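Local coordinates for protein probable LacI-family transcriptional regulator (Corynebacterium glutamicum ATCC 13032, PDB 3BIL) that probably binds cis-regulatory DNA and regulates transcription as a LacI-type transcription factor, at residues A[272-277]-A[288-293]; A[69-74]-A[97-102]. All coordinates share one frame; numbering follows the deposited sequence.

Both contacts pair parallel strands of one periplasmic-binding-protein-type fold, but on opposite sides of the chain's centre, their own centres about 29 Å apart. Both are mostly buried, contact 2 with one exposed residue at its margin. Contact 1 lies about 12 Å from the chain's centre, and its strands are joined by a link without helix; there a Phe276-Ile292 CH-pi contact and a side-chain-free glycine shape the packing. Contact 2 lies farther out, at about 19 Å, and belongs to a beta-alpha-beta unit whose second strand is outermost in its chain and meets the second subunit. It has five cross-strand backbone hydrogen bonds against three in contact 1, and its side-chain contacts are aliphatic, with two threonines.

Contact 1. Residues A[272-277]-A[288-293]; sequences SVIGFD and PLTVID
Gly275 O takes two neighbouring donors of the facing strand: a hydrogen bond from Ile292 N at 3.1 Å and, beside it, a CA-H...O contact from Val291 CA at 3.2 Å. The donor Ile292 N is tilted 31° from the carbonyl plane of Gly275. Two residues before Ile292, Thr290 O accepts a straighter bond from Gly275 N (3.0 Å, 171° at the hydrogen), and the donor lies in the carbonyl plane. Asp277 N to Ile292 O closes the series. These bonds fix a parallel register in which Gly275 faces Val291 and Phe276 faces Ile292. The backbones come closest at the first pair, with 4.3 Å between Gly275 CA and Val291 CA; because glycine has no side chain, Val291 CG1 can lie against its alpha carbon.

On the other face, Ile292 CG2 sits over the Phe276 ring, 4.0 Å from its centroid and 26° off the normal, displaced toward CZ. CG2 is anti to the backbone N of Ile292, which sets this methyl over the ring, while CD1 reaches the ring at CE1. Ile274 and Thr290 lie side by side, and Ile274 CD1 meets Thr290 CG2 at 4.0 Å; the hydroxyl of Thr290 is bonded instead to Arg330 N. Ile274 and Ile292 both also pack on helix 169-181 and on Phe246 of strand 244-247, while the OD2 of Asp277 is held by Ser250. The pairing of strand 272-276 with strand 291-293, parallel and covered by a helix, is characteristic of the Rossmann-like alpha/beta sheet of the LacI and periplasmic-binding-protein fold.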
ATOM      1  N   SER A 272     -24.738   0.900  -5.272  1.00 26.95           N
ATOM      2  CA  SER A 272     -23.936  -0.298  -5.454  1.00 25.61           C
ATOM      3  C   SER A 272     -22.510   0.050  -5.859  1.00 28.44           C
ATOM      4  O   SER A 272     -22.323   0.965  -6.628  1.00 24.34           O
ATOM      5  CB  SER A 272     -24.540  -1.226  -6.529  1.00 21.43           C
ATOM      6  OG  SER A 272     -25.846  -1.650  -6.144  1.00 21.19           O
ATOM      7  N   VAL A 273     -21.513  -0.717  -5.386  1.00 28.05           N
ATOM      8  CA  VAL A 273     -20.136  -0.517  -5.826  1.00 24.68           C
ATOM      9  C   VAL A 273     -19.533  -1.814  -6.366  1.00 25.63           C
ATOM     10  O   VAL A 273     -19.743  -2.879  -5.801  1.00 25.73           O
ATOM     11  CB  VAL A 273     -19.239   0.083  -4.696  1.00 20.94           C
ATOM     12  CG1 VAL A 273     -17.775   0.258  -5.156  1.00 19.15           C
ATOM     13  CG2 VAL A 273     -19.765   1.423  -4.300  1.00 20.05           C
ATOM     14  N   ILE A 274     -18.802  -1.698  -7.470  1.00 23.31           N
ATOM     15  CA  ILE A 274     -17.876  -2.716  -7.893  1.00 27.60           C
ATOM     16  C   ILE A 274     -16.473  -2.131  -7.867  1.00 26.50           C
ATOM     17  O   ILE A 274     -16.235  -1.116  -8.526  1.00 24.97           O
ATOM     18  CB  ILE A 274     -18.141  -3.221  -9.333  1.00 27.20           C
ATOM     19  CG1 ILE A 274     -19.613  -3.623  -9.522  1.00 30.16           C
ATOM     20  CG2 ILE A 274     -17.188  -4.382  -9.656  1.00 21.77           C
ATOM     21  CD1 ILE A 274     -20.030  -4.920  -8.842  1.00 25.54           C
ATOM     22  N   GLY A 275     -15.553  -2.776  -7.125  1.00 23.17           N
ATOM     23  CA  GLY A 275     -14.205  -2.258  -6.965  1.00 21.03           C
ATOM     24  C   GLY A 275     -13.252  -3.014  -7.812  1.00 19.87           C
ATOM     25  O   GLY A 275     -13.600  -4.034  -8.354  1.00 23.51           O
ATOM     26  N   PHE A 276     -12.031  -2.527  -7.923  1.00 27.65           N
ATOM     27  CA  PHE A 276     -11.022  -3.250  -8.682  1.00 33.52           C
ATOM     28  C   PHE A 276      -9.812  -3.510  -7.792  1.00 36.02           C
ATOM     29  O   PHE A 276      -9.368  -2.594  -7.097  1.00 40.03           O
ATOM     30  CB  PHE A 276     -10.630  -2.480  -9.940  1.00 33.37           C
ATOM     31  CG  PHE A 276     -10.565  -3.346 -11.207  1.00 32.55           C
ATOM     32  CD1 PHE A 276     -11.669  -3.444 -12.059  1.00 28.79           C
ATOM     33  CD2 PHE A 276      -9.400  -4.050 -11.537  1.00 31.39           C
ATOM     34  CE1 PHE A 276     -11.626  -4.222 -13.225  1.00 28.84           C
ATOM     35  CE2 PHE A 276      -9.342  -4.854 -12.695  1.00 31.56           C
ATOM     36  CZ  PHE A 276     -10.456  -4.939 -13.542  1.00 30.62           C
ATOM     37  N   ASP A 277      -9.315  -4.758  -7.813  1.00 35.04           N
ATOM     38  CA  ASP A 277      -8.231  -5.275  -6.945  1.00 41.29           C
ATOM     39  C   ASP A 277      -8.552  -5.548  -5.470  1.00 39.26           C
ATOM     40  O   ASP A 277      -9.574  -5.139  -4.930  1.00 42.64           O
ATOM     41  CB  ASP A 277      -6.926  -4.488  -7.095  1.00 47.44           C
ATOM     42  CG  ASP A 277      -6.570  -4.272  -8.541  1.00 52.24           C
ATOM     43  OD1 ASP A 277      -6.165  -5.252  -9.223  1.00 56.11           O
ATOM     44  OD2 ASP A 277      -6.738  -3.124  -9.003  1.00 54.06           O
ATOM     45  N   PRO A 288     -18.918  -5.598   2.802  1.00 44.78           N
ATOM     46  CA  PRO A 288     -17.707  -5.806   2.038  1.00 43.37           C
ATOM     47  C   PRO A 288     -17.940  -5.575   0.545  1.00 38.26           C
ATOM     48  O   PRO A 288     -19.075  -5.673   0.078  1.00 34.11           O
ATOM     49  CB  PRO A 288     -17.354  -7.257   2.364  1.00 46.90           C
ATOM     50  CG  PRO A 288     -17.951  -7.445   3.759  1.00 45.23           C
ATOM     51  CD  PRO A 288     -19.259  -6.768   3.630  1.00 44.18           C
ATOM     52  N   LEU A 289     -16.869  -5.256  -0.181  1.00 30.69           N
ATOM     53  CA  LEU A 289     -16.989  -4.837  -1.546  1.00 33.14           C
ATOM     54  C   LEU A 289     -16.854  -5.982  -2.520  1.00 32.76           C
ATOM     55  O   LEU A 289     -15.846  -6.656  -2.538  1.00 36.47           O
ATOM     56  CB  LEU A 289     -15.918  -3.809  -1.883  1.00 31.48           C
ATOM     57  CG  LEU A 289     -16.260  -2.368  -2.148  1.00 33.11           C
ATOM     58  CD1 LEU A 289     -16.848  -1.713  -0.899  1.00 34.64           C
ATOM     59  CD2 LEU A 289     -14.960  -1.735  -2.531  1.00 31.51           C
ATOM     60  N   THR A 290     -17.854  -6.157  -3.373  1.00 27.60           N
ATOM     61  CA  THR A 290     -17.663  -6.951  -4.541  1.00 22.32           C
ATOM     62  C   THR A 290     -16.512  -6.321  -5.364  1.00 20.24           C
ATOM     63  O   THR A 290     -16.512  -5.147  -5.646  1.00 26.96           O
ATOM     64  CB  THR A 290     -18.978  -7.049  -5.294  1.00 22.67           C
ATOM     65  OG1 THR A 290     -19.984  -7.616  -4.427  1.00 27.84           O
ATOM     66  CG2 THR A 290     -18.829  -7.930  -6.536  1.00 22.56           C
ATOM     67  N   VAL A 291     -15.531  -7.104  -5.760  1.00 17.37           N
ATOM     68  CA  VAL A 291     -14.405  -6.578  -6.507  1.00 12.81           C
ATOM     69  C   VAL A 291     -13.977  -7.584  -7.566  1.00 24.39           C
ATOM     70  O   VAL A 291     -14.330  -8.773  -7.516  1.00 25.12           O
ATOM     71  CB  VAL A 291     -13.140  -6.319  -5.615  1.00 15.33           C
ATOM     72  CG1 VAL A 291     -13.337  -5.106  -4.614  1.00  8.10           C
ATOM     73  CG2 VAL A 291     -12.680  -7.584  -4.867  1.00  7.79           C
ATOM     74  N   ILE A 292     -13.196  -7.082  -8.518  1.00 28.34           N
ATOM     75  CA  ILE A 292     -12.617  -7.875  -9.551  1.00 28.55           C
ATOM     76  C   ILE A 292     -11.184  -8.166  -9.170  1.00 28.18           C
ATOM     77  O   ILE A 292     -10.376  -7.271  -8.995  1.00 32.26           O
ATOM     78  CB  ILE A 292     -12.781  -7.190 -10.924  1.00 30.16           C
ATOM     79  CG1 ILE A 292     -14.271  -7.230 -11.318  1.00 28.38           C
ATOM     80  CG2 ILE A 292     -11.928  -7.892 -11.985  1.00 28.45           C
ATOM     81  CD1 ILE A 292     -14.583  -6.455 -12.591  1.00 26.44           C
ATOM     82  N   ASP A 293     -10.884  -9.436  -8.979  1.00 27.01           N
ATOM     83  CA  ASP A 293      -9.556  -9.818  -8.584  1.00 27.18           C
ATOM     84  C   ASP A 293      -8.753 -10.149  -9.842  1.00 29.63           C
ATOM     85  O   ASP A 293      -9.251 -10.766 -10.769  1.00 36.45           O
ATOM     86  CB  ASP A 293      -9.625 -10.988  -7.584  1.00 31.50           C
ATOM     87  CG  ASP A 293      -8.267 -11.685  -7.353  1.00 34.93           C
ATOM     88  OD1 ASP A 293      -7.211 -11.141  -7.700  1.00 37.01           O
ATOM     89  OD2 ASP A 293      -8.243 -12.799  -6.814  1.00 41.83           O
TER

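Contact 2. Residues A[69-74]-A[97-102]; sequences IGVIVP and LATIIT
Leu97 meets Ile69 methyl to methyl, its CD1 3.8 Å from Ile69 CG2, with the two side chains crossing at about a right angle. Ala98 O then accepts the Ile69 N-H at 2.8 Å; the bond is nearly straight at the hydrogen (177°), yet the donor stands 49° above the carbonyl plane. Ile69 CG1 lies between its own backbone N and carbonyl carbon (chi1 75°), which brings it within 3.4 Å of the same oxygen. On the face carrying Ile69 and Val71, Thr99 CG2 touches Val71 CG1 at 3.6 Å, under helix 79-94, whose Val85 and Gln89 pack on Val71 and Thr99. That helix connects the two strands, so the pairing is the parallel core of a beta-alpha-beta crossover. Ile100 is bonded at both ends of its peptide backbone, N to Ile69 O and O to Val71 N (2.8 Å), while its side chain packs on Ile100 of the second subunit. Ile101 CA makes a CA-H...O contact to Val71 O at 3.3 Å, and its backbone also bonds to that second subunit. Thr102 N donates to Val71 O, and Thr102 O accepts from Val73 N. Running alongside Ile72, Thr102 places OG1 3.4 Å from both Ile72 CG1 and CG2, while the hydroxyl is hydrogen-bonded to Ser114 OG of helix 108-120.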
ATOM      1  N   ILE A  69      17.902  -9.734 -10.068  1.00 63.09           N
ATOM      2  CA  ILE A  69      17.074  -9.129 -11.153  1.00 61.55           C
ATOM      3  C   ILE A  69      16.588  -7.693 -10.832  1.00 60.34           C
ATOM      4  O   ILE A  69      16.664  -7.260  -9.684  1.00 60.89           O
ATOM      5  CB  ILE A  69      15.831 -10.000 -11.515  1.00 57.38           C
ATOM      6  CG1 ILE A  69      14.737  -9.874 -10.446  1.00 54.26           C
ATOM      7  CG2 ILE A  69      16.237 -11.445 -11.725  1.00 59.62           C
ATOM      8  CD1 ILE A  69      13.348 -10.198 -10.932  1.00 49.90           C
ATOM      9  N   GLY A  70      16.095  -6.970 -11.841  1.00 57.67           N
ATOM     10  CA  GLY A  70      15.531  -5.624 -11.643  1.00 58.75           C
ATOM     11  C   GLY A  70      14.028  -5.563 -11.917  1.00 58.67           C
ATOM     12  O   GLY A  70      13.545  -6.188 -12.868  1.00 59.00           O
ATOM     13  N   VAL A  71      13.275  -4.848 -11.076  1.00 55.81           N
ATOM     14  CA  VAL A  71      11.851  -4.600 -11.383  1.00 50.68           C
ATOM     15  C   VAL A  71      11.476  -3.142 -11.301  1.00 47.28           C
ATOM     16  O   VAL A  71      11.911  -2.416 -10.403  1.00 45.24           O
ATOM     17  CB  VAL A  71      10.857  -5.543 -10.638  1.00 48.26           C
ATOM     18  CG1 VAL A  71      11.472  -6.145  -9.444  1.00 49.58           C
ATOM     19  CG2 VAL A  71       9.571  -4.846 -10.288  1.00 49.71           C
ATOM     20  N   ILE A  72      10.693  -2.731 -12.290  1.00 44.40           N
ATOM     21  CA  ILE A  72      10.241  -1.356 -12.436  1.00 44.49           C
ATOM     22  C   ILE A  72       8.725  -1.300 -12.443  1.00 42.11           C
ATOM     23  O   ILE A  72       8.076  -2.035 -13.181  1.00 40.81           O
ATOM     24  CB  ILE A  72      10.717  -0.743 -13.745  1.00 44.71           C
ATOM     25  CG1 ILE A  72      12.239  -0.825 -13.840  1.00 46.21           C
ATOM     26  CG2 ILE A  72      10.235   0.706 -13.850  1.00 42.80           C
ATOM     27  CD1 ILE A  72      12.776  -0.645 -15.255  1.00 48.43           C
ATOM     28  N   VAL A  73       8.173  -0.397 -11.640  1.00 40.36           N
ATOM     29  CA  VAL A  73       6.740  -0.339 -11.408  1.00 37.26           C
ATOM     30  C   VAL A  73       6.295   1.127 -11.356  1.00 40.70           C
ATOM     31  O   VAL A  73       7.108   1.997 -10.998  1.00 44.99           O
ATOM     32  CB  VAL A  73       6.437  -1.128 -10.147  1.00 37.88           C
ATOM     33  CG1 VAL A  73       6.329  -0.225  -8.910  1.00 36.19           C
ATOM     34  CG2 VAL A  73       5.228  -1.983 -10.367  1.00 41.15           C
ATOM     35  N   PRO A  74       5.059   1.442 -11.798  1.00 39.82           N
ATOM     36  CA  PRO A  74       4.692   2.862 -11.862  1.00 39.10           C
ATOM     37  C   PRO A  74       4.426   3.524 -10.520  1.00 41.83           C
ATOM     38  O   PRO A  74       4.422   4.754 -10.406  1.00 43.05           O
ATOM     39  CB  PRO A  74       3.399   2.839 -12.661  1.00 38.60           C
ATOM     40  CG  PRO A  74       2.826   1.545 -12.398  1.00 36.77           C
ATOM     41  CD  PRO A  74       3.984   0.601 -12.335  1.00 38.64           C
ATOM     42  N   LEU A  97      17.451 -15.781  -6.707  1.00 68.89           N
ATOM     43  CA  LEU A  97      17.695 -14.467  -7.337  1.00 67.04           C
ATOM     44  C   LEU A  97      17.301 -13.295  -6.446  1.00 65.01           C
ATOM     45  O   LEU A  97      16.294 -13.331  -5.754  1.00 64.90           O
ATOM     46  CB  LEU A  97      16.962 -14.362  -8.686  1.00 65.72           C
ATOM     47  CG  LEU A  97      17.568 -15.062  -9.906  1.00 63.78           C
ATOM     48  CD1 LEU A  97      16.565 -15.151 -11.030  1.00 60.76           C
ATOM     49  CD2 LEU A  97      18.831 -14.348 -10.363  1.00 63.79           C
ATOM     50  N   ALA A  98      18.098 -12.243  -6.485  1.00 65.82           N
ATOM     51  CA  ALA A  98      17.809 -11.065  -5.682  1.00 64.15           C
ATOM     52  C   ALA A  98      16.930 -10.114  -6.489  1.00 61.89           C
ATOM     53  O   ALA A  98      16.631 -10.383  -7.648  1.00 58.53           O
ATOM     54  CB  ALA A  98      19.110 -10.394  -5.227  1.00 61.78           C
ATOM     55  N   THR A  99      16.530  -9.003  -5.865  1.00 62.99           N
ATOM     56  CA  THR A  99      15.555  -8.065  -6.436  1.00 61.17           C
ATOM     57  C   THR A  99      15.809  -6.604  -6.038  1.00 59.54           C
ATOM     58  O   THR A  99      15.778  -6.248  -4.859  1.00 60.00           O
ATOM     59  CB  THR A  99      14.095  -8.463  -6.025  1.00 62.86           C
ATOM     60  OG1 THR A  99      13.775  -9.747  -6.568  1.00 64.27           O
ATOM     61  CG2 THR A  99      13.063  -7.443  -6.506  1.00 59.70           C
ATOM     62  N   ILE A 100      16.034  -5.776  -7.052  1.00 57.22           N
ATOM     63  CA  ILE A 100      16.132  -4.327  -6.948  1.00 55.32           C
ATOM     64  C   ILE A 100      14.867  -3.711  -7.571  1.00 53.01           C
ATOM     65  O   ILE A 100      14.529  -4.007  -8.724  1.00 53.93           O
ATOM     66  CB  ILE A 100      17.357  -3.829  -7.751  1.00 56.56           C
ATOM     67  CG1 ILE A 100      18.585  -4.698  -7.475  1.00 60.40           C
ATOM     68  CG2 ILE A 100      17.650  -2.375  -7.472  1.00 57.61           C
ATOM     69  CD1 ILE A 100      19.078  -4.706  -6.018  1.00 62.41           C
ATOM     70  N   ILE A 101      14.172  -2.863  -6.825  1.00 48.91           N
ATOM     71  CA  ILE A 101      12.904  -2.319  -7.293  1.00 46.15           C
ATOM     72  C   ILE A 101      13.071  -0.891  -7.725  1.00 44.52           C
ATOM     73  O   ILE A 101      13.809  -0.142  -7.099  1.00 46.05           O
ATOM     74  CB  ILE A 101      11.796  -2.374  -6.180  1.00 48.11           C
ATOM     75  CG1 ILE A 101      11.623  -3.797  -5.632  1.00 46.84           C
ATOM     76  CG2 ILE A 101      10.446  -1.838  -6.694  1.00 45.76           C
ATOM     77  CD1 ILE A 101      12.077  -3.940  -4.226  1.00 48.91           C
ATOM     78  N   THR A 102      12.370  -0.492  -8.780  1.00 45.55           N
ATOM     79  CA  THR A 102      12.235   0.946  -9.054  1.00 49.83           C
ATOM     80  C   THR A 102      10.805   1.428  -9.329  1.00 47.23           C
ATOM     81  O   THR A 102       9.932   0.668  -9.730  1.00 48.97           O
ATOM     82  CB  THR A 102      13.172   1.494 -10.193  1.00 53.61           C
ATOM     83  OG1 THR A 102      12.444   1.572 -11.430  1.00 57.69           O
ATOM     84  CG2 THR A 102      14.461   0.667 -10.365  1.00 54.21           C
TER